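Long-range contacts in lovastatin nonaketide synthase, polyketide synthase component (Aspergillus terreus, PDB 7CPX), which assembles the nonaketide dihydromonacolin L from malonyl-CoA in lovastatin biosynthesis, working as a homodimeric iterative megasynthase together with lovC: residues A[387-392]-A[410-415]; A[315-320]-A[356-361]; A[32-37]-A[362-367]; A[231-236]-A[392-397]. The protein carries 2 engineered substitutions. All coordinates share one frame; numbering follows the deposited sequence.

Interaction 1 of 4, residues A[387-392]-A[410-415]; sequences GVIPPN and RIPTEA
The flat amide of Asn392 meets Pro412 edge-on and Ile411 across one face. At the edge, ND2 donates to Pro412 O over 3.2 Å in a practically straight bond, with the acceptor 1° from the amide plane. Above the face stands Ile411 CG2, 3.6 Å from Asn392 CG, the two side chains crossing nearly at right angles. CG of Asn392 lies beside its own backbone N (chi1 -61°), which lets the same residue grip Pro412 O twice. Its backbone N donates from close to the C=O axis at 2.7 Å, whereas ND2 reaches the oxygen from the side, at a C=O...N angle of 133°. The Pro412 ring fits beside the chain before Asn392: its CG lies 3.2 Å from Pro390 O and 3.6 Å from Ile389 CG2. Pro391 continues the packing, its CB 3.4 Å from Glu414 N. At the more exposed end the contact thins to Val388 CG1 against Ala415 CB, 4.0 Å apart. Beyond it, Ile389 pairs through its backbone with Thr416. Segment 387-392 thus leaves the two-stranded antiparallel sheet 388-389/416-417 and packs against the chain emerging from edge strand 409-410, in the C-terminal half of the thiolase-type ketosynthase fold.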
loop_
_atom_site.group_PDB
_atom_site.type_symbol
_atom_site.label_atom_id
_atom_site.label_comp_id
_atom_site.label_asym_id
_atom_site.label_seq_id
_atom_site.Cartn_x
_atom_site.Cartn_y
_atom_site.Cartn_z
ATOM N N GLY A 387 11.118 38.854 -43.608
ATOM C CA GLY A 387 10.874 40.270 -43.425
ATOM C C GLY A 387 9.607 40.594 -42.675
ATOM O O GLY A 387 9.080 41.700 -42.818
ATOM N N VAL A 388 9.099 39.659 -41.879
ATOM C CA VAL A 388 7.881 39.850 -41.102
ATOM C C VAL A 388 8.232 39.710 -39.630
ATOM O O VAL A 388 8.851 38.718 -39.227
ATOM C CB VAL A 388 6.789 38.841 -41.499
ATOM C CG1 VAL A 388 5.576 38.989 -40.595
ATOM C CG2 VAL A 388 6.401 39.022 -42.957
ATOM N N ILE A 389 7.839 40.697 -38.834
ATOM C CA ILE A 389 8.029 40.639 -37.388
ATOM C C ILE A 389 6.828 39.916 -36.789
ATOM O O ILE A 389 5.738 40.499 -36.706
ATOM C CB ILE A 389 8.209 42.042 -36.789
ATOM C CG1 ILE A 389 9.569 42.608 -37.208
ATOM C CG2 ILE A 389 8.081 41.988 -35.274
ATOM C CD1 ILE A 389 9.878 43.981 -36.654
ATOM N N PRO A 390 6.971 38.661 -36.365
ATOM C CA PRO A 390 5.811 37.930 -35.872
ATOM C C PRO A 390 5.265 38.573 -34.613
ATOM O O PRO A 390 6.018 39.169 -33.821
ATOM C CB PRO A 390 6.368 36.527 -35.596
ATOM C CG PRO A 390 7.822 36.728 -35.407
ATOM C CD PRO A 390 8.195 37.846 -36.316
ATOM N N PRO A 391 3.960 38.478 -34.386
ATOM C CA PRO A 391 3.354 39.092 -33.203
ATOM C C PRO A 391 3.506 38.204 -31.974
ATOM O O PRO A 391 4.096 37.126 -32.017
ATOM C CB PRO A 391 1.888 39.237 -33.608
ATOM C CG PRO A 391 1.655 38.092 -34.523
ATOM C CD PRO A 391 2.944 37.879 -35.269
ATOM N N ASN A 392 2.958 38.687 -30.863
ATOM C CA ASN A 392 2.899 37.947 -29.611
ATOM C C ASN A 392 1.440 37.734 -29.246
ATOM O O ASN A 392 0.670 38.697 -29.158
ATOM C CB ASN A 392 3.631 38.693 -28.496
ATOM C CG ASN A 392 5.100 38.885 -28.797
ATOM O OD1 ASN A 392 5.961 38.254 -28.185
ATOM N ND2 ASN A 392 5.393 39.750 -29.759
ATOM N N ARG A 410 8.540 47.990 -28.457
ATOM C CA ARG A 410 7.155 47.752 -28.848
ATOM C C ARG A 410 6.972 46.268 -29.108
ATOM O O ARG A 410 7.626 45.708 -29.992
ATOM C CB ARG A 410 6.788 48.563 -30.092
ATOM C CG ARG A 410 5.389 48.284 -30.625
ATOM C CD ARG A 410 5.071 49.163 -31.820
ATOM N NE ARG A 410 5.108 50.579 -31.478
ATOM C CZ ARG A 410 4.983 51.567 -32.354
ATOM N NH1 ARG A 410 4.816 51.331 -33.645
ATOM N NH2 ARG A 410 5.027 52.825 -31.922
ATOM N N ILE A 411 6.089 45.637 -28.345
ATOM C CA ILE A 411 5.751 44.231 -28.537
ATOM C C ILE A 411 4.734 44.146 -29.672
ATOM O O ILE A 411 3.649 44.736 -29.555
ATOM C CB ILE A 411 5.200 43.603 -27.254
ATOM C CG1 ILE A 411 6.334 43.420 -26.244
ATOM C CG2 ILE A 411 4.537 42.273 -27.566
ATOM C CD1 ILE A 411 5.869 43.141 -24.842
ATOM N N PRO A 412 5.031 43.439 -30.764
ATOM C CA PRO A 412 4.093 43.398 -31.896
ATOM C C PRO A 412 2.880 42.538 -31.574
ATOM O O PRO A 412 3.010 41.359 -31.240
ATOM C CB PRO A 412 4.932 42.795 -33.026
ATOM C CG PRO A 412 5.935 41.954 -32.324
ATOM C CD PRO A 412 6.261 42.681 -31.051
ATOM N N THR A 413 1.697 43.139 -31.670
ATOM C CA THR A 413 0.442 42.411 -31.561
ATOM C C THR A 413 -0.089 41.968 -32.917
ATOM O O THR A 413 -1.126 41.300 -32.974
ATOM C CB THR A 413 -0.610 43.271 -30.856
ATOM O OG1 THR A 413 -0.806 44.487 -31.589
ATOM C CG2 THR A 413 -0.168 43.602 -29.439
ATOM N N GLU A 414 0.596 42.326 -34.000
ATOM C CA GLU A 414 0.185 41.967 -35.347
ATOM C C GLU A 414 1.421 41.622 -36.161
ATOM O O GLU A 414 2.542 42.006 -35.816
ATOM C CB GLU A 414 -0.589 43.106 -36.024
ATOM C CG GLU A 414 -1.768 43.620 -35.218
ATOM C CD GLU A 414 -2.466 44.782 -35.892
ATOM O OE1 GLU A 414 -2.022 45.190 -36.986
ATOM O OE2 GLU A 414 -3.459 45.290 -35.328
ATOM N N ALA A 415 1.210 40.894 -37.252
ATOM C CA ALA A 415 2.307 40.535 -38.144
ATOM C C ALA A 415 2.770 41.802 -38.848
ATOM O O ALA A 415 2.168 42.244 -39.828
ATOM C CB ALA A 415 1.864 39.473 -39.143
#

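Interaction 2 of 4, residues A[315-320]-A[356-361]; sequences QFFEAH and LFVGSA
Phe317 and Phe357 sit at the heart of two neighbouring parallel strands, where backbone groups make the first shell. Phe357 N donates to Gln315 O at 3.1 Å, and Gly359 N to Phe317 O at 3.0 Å from above the carbonyl plane; between them the bond from Phe317 N to Phe357 O is weak. Side chains alternate about this register. On one face the Phe316 ring reaches along the neighbouring strand, its CZ 3.3 Å from Gly359 O. On the other, Phe317 CB touches Leu356 CD2 at 3.5 Å, while its side chain runs alongside that of Val358, both pointing the same way; Val358 also packs its CG1 on Ala319 CB. At the C-terminal end of strand 316-318, Glu318 takes over: a bend at chi2 (-71°) turns its carboxylate back, and OE2 accepts from Ala361 N through the anti lone pair. That oxygen also has a long, weak ion pair with Lys362, whose NZ bonds Ser360 OG and His320 O. Outside this shell, helix 327-339 packs against Phe317 and Leu356, and Lys379 of helix 369-386 lies against Phe316 and Glu318. Strand, helix 327-339 and parallel neighbouring strand form a beta-alpha-beta crossover of the thiolase fold, and the first strand leads straight into His320, a predicted ketosynthase active-site residue beside Cys181 and His367.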
loop_
_atom_site.group_PDB
_atom_site.type_symbol
_atom_site.label_atom_id
_atom_site.label_comp_id
_atom_site.label_asym_id
_atom_site.label_seq_id
_atom_site.Cartn_x
_atom_site.Cartn_y
_atom_site.Cartn_z
ATOM N N GLN A 315 16.436 45.205 -35.504
ATOM C CA GLN A 315 15.082 45.739 -35.562
ATOM C C GLN A 315 14.081 44.862 -34.827
ATOM O O GLN A 315 13.014 45.350 -34.442
ATOM C CB GLN A 315 14.648 45.907 -37.018
ATOM C CG GLN A 315 15.592 46.763 -37.848
ATOM C CD GLN A 315 16.789 45.984 -38.362
ATOM O OE1 GLN A 315 16.639 44.943 -39.000
ATOM N NE2 GLN A 315 17.986 46.479 -38.072
ATOM N N PHE A 316 14.401 43.588 -34.628
ATOM C CA PHE A 316 13.571 42.672 -33.866
ATOM C C PHE A 316 14.422 42.028 -32.784
ATOM O O PHE A 316 15.631 41.850 -32.947
ATOM C CB PHE A 316 12.950 41.598 -34.768
ATOM C CG PHE A 316 12.134 40.578 -34.027
ATOM C CD1 PHE A 316 11.032 40.955 -33.285
ATOM C CD2 PHE A 316 12.466 39.238 -34.085
ATOM C CE1 PHE A 316 10.280 40.017 -32.606
ATOM C CE2 PHE A 316 11.721 38.294 -33.411
ATOM C CZ PHE A 316 10.625 38.682 -32.669
ATOM N N PHE A 317 13.783 41.694 -31.666
ATOM C CA PHE A 317 14.488 41.127 -30.517
ATOM C C PHE A 317 13.614 40.026 -29.928
ATOM O O PHE A 317 12.661 40.308 -29.198
ATOM C CB PHE A 317 14.798 42.198 -29.482
ATOM C CG PHE A 317 15.779 41.762 -28.436
ATOM C CD1 PHE A 317 15.380 40.970 -27.377
ATOM C CD2 PHE A 317 17.102 42.149 -28.511
ATOM C CE1 PHE A 317 16.283 40.570 -26.417
ATOM C CE2 PHE A 317 18.012 41.750 -27.558
ATOM C CZ PHE A 317 17.603 40.961 -26.507
ATOM N N GLU A 318 13.944 38.777 -30.242
ATOM C CA GLU A 318 13.233 37.661 -29.637
ATOM C C GLU A 318 13.643 37.565 -28.178
ATOM O O GLU A 318 14.644 36.925 -27.838
ATOM C CB GLU A 318 13.516 36.357 -30.381
ATOM C CG GLU A 318 12.421 35.312 -30.224
ATOM C CD GLU A 318 12.369 34.704 -28.835
ATOM O OE1 GLU A 318 13.391 34.749 -28.120
ATOM O OE2 GLU A 318 11.307 34.166 -28.462
ATOM N N ALA A 319 12.877 38.216 -27.314
ATOM C CA ALA A 319 13.191 38.261 -25.900
ATOM C C ALA A 319 12.878 36.929 -25.234
ATOM O O ALA A 319 12.076 36.127 -25.723
ATOM C CB ALA A 319 12.411 39.384 -25.221
ATOM N N HIS A 320 13.540 36.695 -24.102
ATOM C CA HIS A 320 13.185 35.560 -23.264
ATOM C C HIS A 320 11.690 35.555 -22.983
ATOM O O HIS A 320 11.023 34.526 -23.143
ATOM C CB HIS A 320 13.986 35.613 -21.964
ATOM C CG HIS A 320 13.989 34.327 -21.200
ATOM N ND1 HIS A 320 13.926 33.096 -21.817
ATOM C CD2 HIS A 320 14.064 34.079 -19.871
ATOM C CE1 HIS A 320 13.951 32.146 -20.901
ATOM N NE2 HIS A 320 14.034 32.715 -19.712
ATOM N N LEU A 356 12.276 49.393 -31.373
ATOM C CA LEU A 356 12.926 48.091 -31.461
ATOM C C LEU A 356 11.915 47.034 -31.034
ATOM O O LEU A 356 11.639 46.873 -29.841
ATOM C CB LEU A 356 14.179 48.054 -30.591
ATOM C CG LEU A 356 14.996 46.759 -30.607
ATOM C CD1 LEU A 356 16.420 47.032 -30.169
ATOM C CD2 LEU A 356 14.373 45.701 -29.712
ATOM N N PHE A 357 11.358 46.321 -32.009
ATOM C CA PHE A 357 10.327 45.335 -31.722
ATOM C C PHE A 357 10.893 44.200 -30.880
ATOM O O PHE A 357 11.968 43.668 -31.175
ATOM C CB PHE A 357 9.745 44.787 -33.022
ATOM C CG PHE A 357 8.898 45.775 -33.769
ATOM C CD1 PHE A 357 9.466 46.651 -34.675
ATOM C CD2 PHE A 357 7.532 45.826 -33.565
ATOM C CE1 PHE A 357 8.688 47.560 -35.362
ATOM C CE2 PHE A 357 6.748 46.732 -34.248
ATOM C CZ PHE A 357 7.326 47.601 -35.150
ATOM N N VAL A 358 10.163 43.828 -29.834
ATOM C CA VAL A 358 10.547 42.744 -28.939
ATOM C C VAL A 358 9.388 41.762 -28.879
ATOM O O VAL A 358 8.266 42.142 -28.525
ATOM C CB VAL A 358 10.900 43.258 -27.535
ATOM C CG1 VAL A 358 11.574 42.169 -26.730
ATOM C CG2 VAL A 358 11.792 44.485 -27.621
ATOM N N GLY A 359 9.657 40.504 -29.215
ATOM C CA GLY A 359 8.621 39.493 -29.193
ATOM C C GLY A 359 9.152 38.103 -28.923
ATOM O O GLY A 359 10.031 37.619 -29.639
ATOM N N SER A 360 8.609 37.442 -27.907
ATOM C CA SER A 360 9.064 36.119 -27.503
ATOM C C SER A 360 8.168 35.057 -28.122
ATOM O O SER A 360 6.939 35.142 -28.030
ATOM C CB SER A 360 9.064 35.983 -25.980
ATOM O OG SER A 360 9.520 34.700 -25.585
ATOM N N ALA A 361 8.788 34.058 -28.753
ATOM C CA ALA A 361 8.027 32.948 -29.312
ATOM C C ALA A 361 7.252 32.202 -28.242
ATOM O O ALA A 361 6.251 31.548 -28.553
ATOM C CB ALA A 361 8.965 31.982 -30.035
#

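Interaction 3 of 4, residues A[32-37]-A[362-367]; sequences ELLQHP and KTVVGH
Leu33 and Val364 slide past each other in opposite directions, and this pair belongs to the close part, with Pro37 and Val365, of an entirely apolar contact. Val364 CG1 is anti to the backbone N (chi1 -179°), which brings it against two partners, 3.7 Å from Leu33 CG and equally 3.7 Å from Pro37 CB. Pro37 CB sits in the fork of the valine, as it lies 3.7 Å from Val364 CG2 as well. Leu33 spreads its branches over both valines: CD1 stays with Val364, while CD2 turns to Val365 CG1 at 3.7 Å. Leu34 is held more loosely. Its CD2 stands 4.1 Å from Val364 CB and 4.2 Å from Val365 CG1. No hydrogen bond joins the segments. Toward solvent the helix end turns aside, with Gln35 and the exposed His36 pointing away from the valines; His36 N closes the last turn on Glu32 O at 2.9 Å. Pro37, partly exposed, brings the chain back and also touches Pro391. The contact thus sets the C-terminal end of helix 27-35 against the loop that runs from strand 356-358 to helix 369-386, a helix that meets Leu34 through Lys379.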
loop_
_atom_site.group_PDB
_atom_site.type_symbol
_atom_site.label_atom_id
_atom_site.label_comp_id
_atom_site.label_asym_id
_atom_site.label_seq_id
_atom_site.Cartn_x
_atom_site.Cartn_y
_atom_site.Cartn_z
ATOM N N GLU A 32 4.274 29.673 -39.954
ATOM C CA GLU A 32 2.878 30.061 -40.122
ATOM C C GLU A 32 2.221 30.311 -38.773
ATOM O O GLU A 32 1.473 31.280 -38.603
ATOM C CB GLU A 32 2.120 28.982 -40.894
ATOM C CG GLU A 32 2.548 28.839 -42.342
ATOM C CD GLU A 32 1.870 27.673 -43.037
ATOM O OE1 GLU A 32 1.112 26.941 -42.368
ATOM O OE2 GLU A 32 2.097 27.491 -44.251
ATOM N N LEU A 33 2.495 29.443 -37.798
ATOM C CA LEU A 33 1.957 29.636 -36.458
ATOM C C LEU A 33 2.478 30.928 -35.842
ATOM O O LEU A 33 1.710 31.715 -35.278
ATOM C CB LEU A 33 2.322 28.437 -35.581
ATOM C CG LEU A 33 2.079 28.575 -34.077
ATOM C CD1 LEU A 33 0.620 28.866 -33.790
ATOM C CD2 LEU A 33 2.525 27.315 -33.358
ATOM N N LEU A 34 3.785 31.167 -35.948
ATOM C CA LEU A 34 4.377 32.328 -35.292
ATOM C C LEU A 34 3.846 33.629 -35.878
ATOM O O LEU A 34 3.498 34.552 -35.133
ATOM C CB LEU A 34 5.899 32.270 -35.400
ATOM C CG LEU A 34 6.564 31.159 -34.585
ATOM C CD1 LEU A 34 8.039 31.052 -34.925
ATOM C CD2 LEU A 34 6.383 31.396 -33.097
ATOM N N GLN A 35 3.774 33.729 -37.206
ATOM C CA GLN A 35 3.259 34.945 -37.823
ATOM C C GLN A 35 1.741 35.033 -37.752
ATOM O O GLN A 35 1.190 36.130 -37.898
ATOM C CB GLN A 35 3.715 35.040 -39.281
ATOM C CG GLN A 35 3.071 34.032 -40.214
ATOM C CD GLN A 35 3.603 34.139 -41.627
ATOM O OE1 GLN A 35 4.302 35.095 -41.968
ATOM N NE2 GLN A 35 3.278 33.159 -42.459
ATOM N N HIS A 36 1.059 33.911 -37.536
ATOM C CA HIS A 36 -0.395 33.868 -37.388
ATOM C C HIS A 36 -0.723 33.047 -36.149
ATOM O O HIS A 36 -1.238 31.925 -36.242
ATOM C CB HIS A 36 -1.055 33.285 -38.637
ATOM C CG HIS A 36 -0.804 34.086 -39.876
ATOM N ND1 HIS A 36 -0.677 35.458 -39.858
ATOM C CD2 HIS A 36 -0.641 33.709 -41.166
ATOM C CE1 HIS A 36 -0.456 35.893 -41.086
ATOM N NE2 HIS A 36 -0.430 34.852 -41.898
ATOM N N PRO A 37 -0.436 33.580 -34.966
ATOM C CA PRO A 37 -0.566 32.782 -33.744
ATOM C C PRO A 37 -2.008 32.418 -33.434
ATOM O O PRO A 37 -2.953 33.119 -33.805
ATOM C CB PRO A 37 0.021 33.693 -32.661
ATOM C CG PRO A 37 -0.140 35.068 -33.199
ATOM C CD PRO A 37 0.028 34.949 -34.684
ATOM N N LYS A 362 7.687 32.294 -26.986
ATOM C CA LYS A 362 7.053 31.563 -25.902
ATOM C C LYS A 362 5.641 32.051 -25.618
ATOM O O LYS A 362 4.901 31.371 -24.899
ATOM C CB LYS A 362 7.918 31.671 -24.646
ATOM C CG LYS A 362 9.357 31.231 -24.881
ATOM C CD LYS A 362 10.272 31.633 -23.746
ATOM C CE LYS A 362 11.683 31.886 -24.255
ATOM N NZ LYS A 362 11.773 33.082 -25.139
ATOM N N THR A 363 5.252 33.208 -26.157
ATOM C CA THR A 363 3.860 33.629 -26.064
ATOM C C THR A 363 2.972 32.805 -26.986
ATOM O O THR A 363 1.764 32.697 -26.749
ATOM C CB THR A 363 3.730 35.112 -26.409
ATOM O OG1 THR A 363 4.180 35.334 -27.751
ATOM C CG2 THR A 363 4.552 35.959 -25.456
ATOM N N VAL A 364 3.548 32.226 -28.033
ATOM C CA VAL A 364 2.797 31.481 -29.036
ATOM C C VAL A 364 2.956 29.980 -28.851
ATOM O O VAL A 364 1.972 29.240 -28.849
ATOM C CB VAL A 364 3.231 31.915 -30.453
ATOM C CG1 VAL A 364 2.431 31.167 -31.503
ATOM C CG2 VAL A 364 3.072 33.415 -30.623
ATOM N N VAL A 365 4.195 29.510 -28.705
ATOM C CA VAL A 365 4.476 28.090 -28.542
ATOM C C VAL A 365 4.808 27.739 -27.097
ATOM O O VAL A 365 5.122 26.583 -26.800
ATOM C CB VAL A 365 5.610 27.637 -29.477
ATOM C CG1 VAL A 365 5.259 27.941 -30.920
ATOM C CG2 VAL A 365 6.918 28.300 -29.088
ATOM N N GLY A 366 4.757 28.708 -26.194
ATOM C CA GLY A 366 5.008 28.452 -24.796
ATOM C C GLY A 366 6.487 28.475 -24.454
ATOM O O GLY A 366 7.364 28.415 -25.316
ATOM N N HIS A 367 6.758 28.562 -23.158
ATOM C CA HIS A 367 8.125 28.495 -22.655
ATOM C C HIS A 367 8.590 27.050 -22.731
ATOM O O HIS A 367 8.264 26.232 -21.869
ATOM C CB HIS A 367 8.197 29.023 -21.229
ATOM C CG HIS A 367 9.581 29.033 -20.665
ATOM N ND1 HIS A 367 10.367 30.164 -20.642
ATOM C CD2 HIS A 367 10.327 28.046 -20.116
ATOM C CE1 HIS A 367 11.534 29.875 -20.096
ATOM N NE2 HIS A 367 11.535 28.597 -19.769
#

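Interaction 4 of 4, residues A[231-236]-A[392-397]; sequences RSRMWD and NLLFDK
Leu394 lies across the two arginines of segment 231-236, meeting the aliphatic part of each. Its CB rests 4.0 Å from Arg233 CG. One atom further out, CG lies beside the backbone N (chi1 -67°) and comes within 3.7 Å of Arg231 CD. Both branches then stay on that same methylene, CD1 at 3.7 Å and CD2 slightly farther off, and the leucine crosses the extended arginine at about a right angle. The guanidinium of Arg231 continues past it to a salt bridge with Asp39.

From Arg233 to Asp236 the chain makes a type II beta turn, with Trp235 at its third position in a positive-phi conformation. This turn belongs to the long loop between helix 214-222 and strand 247-255 of the ketosynthase, and the opposing loop 392-397 runs past it. Phe395 turns its ring edge to the turn's carbonyls: CD1 is 3.6 Å from Met234 O, while Trp235 O lies in the ring plane near CE1. Met234 extends between the loops, its SD near Asn392 OD1 and its CE over the centre of the Trp235 ring. Asp236 makes the polar link. Its OD1 accepts Lys397 N at 2.6 Å, an almost straight bond directed nearly down the C-O bond, and also Asp396 N at 2.9 Å, which approaches from above the carboxylate plane. Asp236 OD2 is engaged by Gly238 N, within its own loop. Farther out, Arg233 NH2 remains 4.6 Å from Asp396 OD2, too far for contact, though their opposite charges may still attract.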
loop_
_atom_site.group_PDB
_atom_site.type_symbol
_atom_site.label_atom_id
_atom_site.label_comp_id
_atom_site.label_asym_id
_atom_site.label_seq_id
_atom_site.Cartn_x
_atom_site.Cartn_y
_atom_site.Cartn_z
ATOM N N ARG A 231 -0.311 30.528 -19.560
ATOM C CA ARG A 231 0.232 31.221 -20.718
ATOM C C ARG A 231 1.348 32.155 -20.279
ATOM O O ARG A 231 1.243 32.820 -19.246
ATOM C CB ARG A 231 -0.858 32.006 -21.455
ATOM C CG ARG A 231 -1.936 31.118 -22.045
ATOM C CD ARG A 231 -3.001 31.920 -22.763
ATOM N NE ARG A 231 -4.047 31.061 -23.305
ATOM C CZ ARG A 231 -5.064 30.582 -22.601
ATOM N NH1 ARG A 231 -5.204 30.854 -21.313
ATOM N NH2 ARG A 231 -5.962 29.807 -23.203
ATOM N N SER A 232 2.416 32.199 -21.073
ATOM C CA SER A 232 3.566 33.057 -20.795
ATOM C C SER A 232 3.249 34.454 -21.311
ATOM O O SER A 232 3.612 34.830 -22.426
ATOM C CB SER A 232 4.827 32.501 -21.444
ATOM O OG SER A 232 5.102 31.191 -20.986
ATOM N N ARG A 233 2.562 35.238 -20.485
ATOM C CA ARG A 233 2.169 36.595 -20.854
ATOM C C ARG A 233 3.399 37.488 -20.767
ATOM O O ARG A 233 3.687 38.098 -19.736
ATOM C CB ARG A 233 1.047 37.094 -19.953
ATOM C CG ARG A 233 -0.234 36.291 -20.068
ATOM C CD ARG A 233 -1.365 36.943 -19.294
ATOM N NE ARG A 233 -2.601 36.971 -20.066
ATOM C CZ ARG A 233 -3.476 35.975 -20.122
ATOM N NH1 ARG A 233 -3.285 34.848 -19.457
ATOM N NH2 ARG A 233 -4.569 36.114 -20.866
ATOM N N MET A 234 4.134 37.564 -21.872
ATOM C CA MET A 234 5.360 38.348 -21.915
ATOM C C MET A 234 5.069 39.817 -21.638
ATOM O O MET A 234 4.237 40.433 -22.312
ATOM C CB MET A 234 6.029 38.185 -23.279
ATOM C CG MET A 234 7.186 39.137 -23.536
ATOM S SD MET A 234 7.869 38.935 -25.188
ATOM C CE MET A 234 8.934 40.368 -25.278
ATOM N N TRP A 235 5.758 40.373 -20.645
ATOM C CA TRP A 235 5.743 41.797 -20.324
ATOM C C TRP A 235 4.339 42.337 -20.082
ATOM O O TRP A 235 4.140 43.558 -20.101
ATOM C CB TRP A 235 6.419 42.621 -21.426
ATOM C CG TRP A 235 7.872 42.301 -21.640
ATOM C CD1 TRP A 235 8.559 41.227 -21.159
ATOM C CD2 TRP A 235 8.815 43.072 -22.392
ATOM N NE1 TRP A 235 9.868 41.279 -21.564
ATOM C CE2 TRP A 235 10.051 42.404 -22.323
ATOM C CE3 TRP A 235 8.733 44.263 -23.117
ATOM C CZ2 TRP A 235 11.195 42.885 -22.951
ATOM C CZ3 TRP A 235 9.867 44.738 -23.739
ATOM C CH2 TRP A 235 11.082 44.052 -23.652
ATOM N N ASP A 236 3.361 41.469 -19.849
ATOM C CA ASP A 236 1.986 41.901 -19.660
ATOM C C ASP A 236 1.674 42.061 -18.176
ATOM O O ASP A 236 2.321 41.467 -17.309
ATOM C CB ASP A 236 1.019 40.899 -20.288
ATOM C CG ASP A 236 -0.408 41.406 -20.323
ATOM O OD1 ASP A 236 -0.714 42.270 -21.171
ATOM O OD2 ASP A 236 -1.225 40.941 -19.500
ATOM N N ASN A 392 2.958 38.687 -30.863
ATOM C CA ASN A 392 2.899 37.947 -29.611
ATOM C C ASN A 392 1.440 37.734 -29.246
ATOM O O ASN A 392 0.670 38.697 -29.158
ATOM C CB ASN A 392 3.631 38.693 -28.496
ATOM C CG ASN A 392 5.100 38.885 -28.797
ATOM O OD1 ASN A 392 5.961 38.254 -28.185
ATOM N ND2 ASN A 392 5.393 39.750 -29.759
ATOM N N LEU A 393 1.063 36.474 -29.039
ATOM C CA LEU A 393 -0.346 36.147 -28.859
ATOM C C LEU A 393 -0.903 36.753 -27.575
ATOM O O LEU A 393 -2.032 37.258 -27.564
ATOM C CB LEU A 393 -0.529 34.631 -28.869
ATOM C CG LEU A 393 -1.963 34.117 -28.734
ATOM C CD1 LEU A 393 -2.840 34.662 -29.851
ATOM C CD2 LEU A 393 -1.985 32.597 -28.728
ATOM N N LEU A 394 -0.134 36.720 -26.491
ATOM C CA LEU A 394 -0.595 37.181 -25.181
ATOM C C LEU A 394 0.132 38.475 -24.825
ATOM O O LEU A 394 1.186 38.460 -24.186
ATOM C CB LEU A 394 -0.375 36.115 -24.106
ATOM C CG LEU A 394 -1.198 34.826 -24.190
ATOM C CD1 LEU A 394 -2.650 35.119 -24.549
ATOM C CD2 LEU A 394 -0.584 33.849 -25.177
ATOM N N PHE A 395 -0.443 39.601 -25.244
ATOM C CA PHE A 395 0.020 40.915 -24.801
ATOM C C PHE A 395 -1.158 41.875 -24.938
ATOM O O PHE A 395 -1.463 42.332 -26.043
ATOM C CB PHE A 395 1.223 41.387 -25.604
ATOM C CG PHE A 395 1.704 42.757 -25.220
ATOM C CD1 PHE A 395 2.409 42.952 -24.046
ATOM C CD2 PHE A 395 1.448 43.848 -26.030
ATOM C CE1 PHE A 395 2.850 44.209 -23.687
ATOM C CE2 PHE A 395 1.888 45.109 -25.678
ATOM C CZ PHE A 395 2.590 45.291 -24.504
ATOM N N ASP A 396 -1.811 42.171 -23.815
ATOM C CA ASP A 396 -2.960 43.063 -23.792
ATOM C C ASP A 396 -2.687 44.384 -23.095
ATOM O O ASP A 396 -3.223 45.412 -23.515
ATOM C CB ASP A 396 -4.146 42.378 -23.102
ATOM C CG ASP A 396 -4.513 41.058 -23.751
ATOM O OD1 ASP A 396 -4.317 40.924 -24.977
ATOM O OD2 ASP A 396 -4.994 40.155 -23.035
ATOM N N LYS A 397 -1.868 44.382 -22.046
ATOM C CA LYS A 397 -1.546 45.599 -21.315
ATOM C C LYS A 397 -0.117 45.498 -20.812
ATOM O O LYS A 397 0.244 44.514 -20.161
ATOM C CB LYS A 397 -2.513 45.813 -20.146
ATOM C CG LYS A 397 -2.228 47.059 -19.324
ATOM C CD LYS A 397 -3.350 47.352 -18.338
ATOM C CE LYS A 397 -3.497 46.250 -17.298
ATOM N NZ LYS A 397 -4.591 46.538 -16.330
#

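How the interactions relate
All four contacts lie in the ketosynthase, their centres 9 to 13 Å apart. Asn392 belongs to interactions 1 and 4, and its OD1 also accepts weak hydrogen bonds from Ser360 N of interaction 2 and Thr363 OG1 of interaction 3. Interactions 1 and 4 meet again where Ile411 CD1 packs 3.4 Å from Phe395 CE1. Along the chain, interaction 2 is nested within the loops closed by interactions 3 and 4. Interactions 2 and 3 carry the predicted active-site residues His320 and His367, whose side chains are about 3 Å apart at nearest atoms; the side chains of Trp235 (interaction 4) and Asn392 lie about 7 and 10 Å from that of His320.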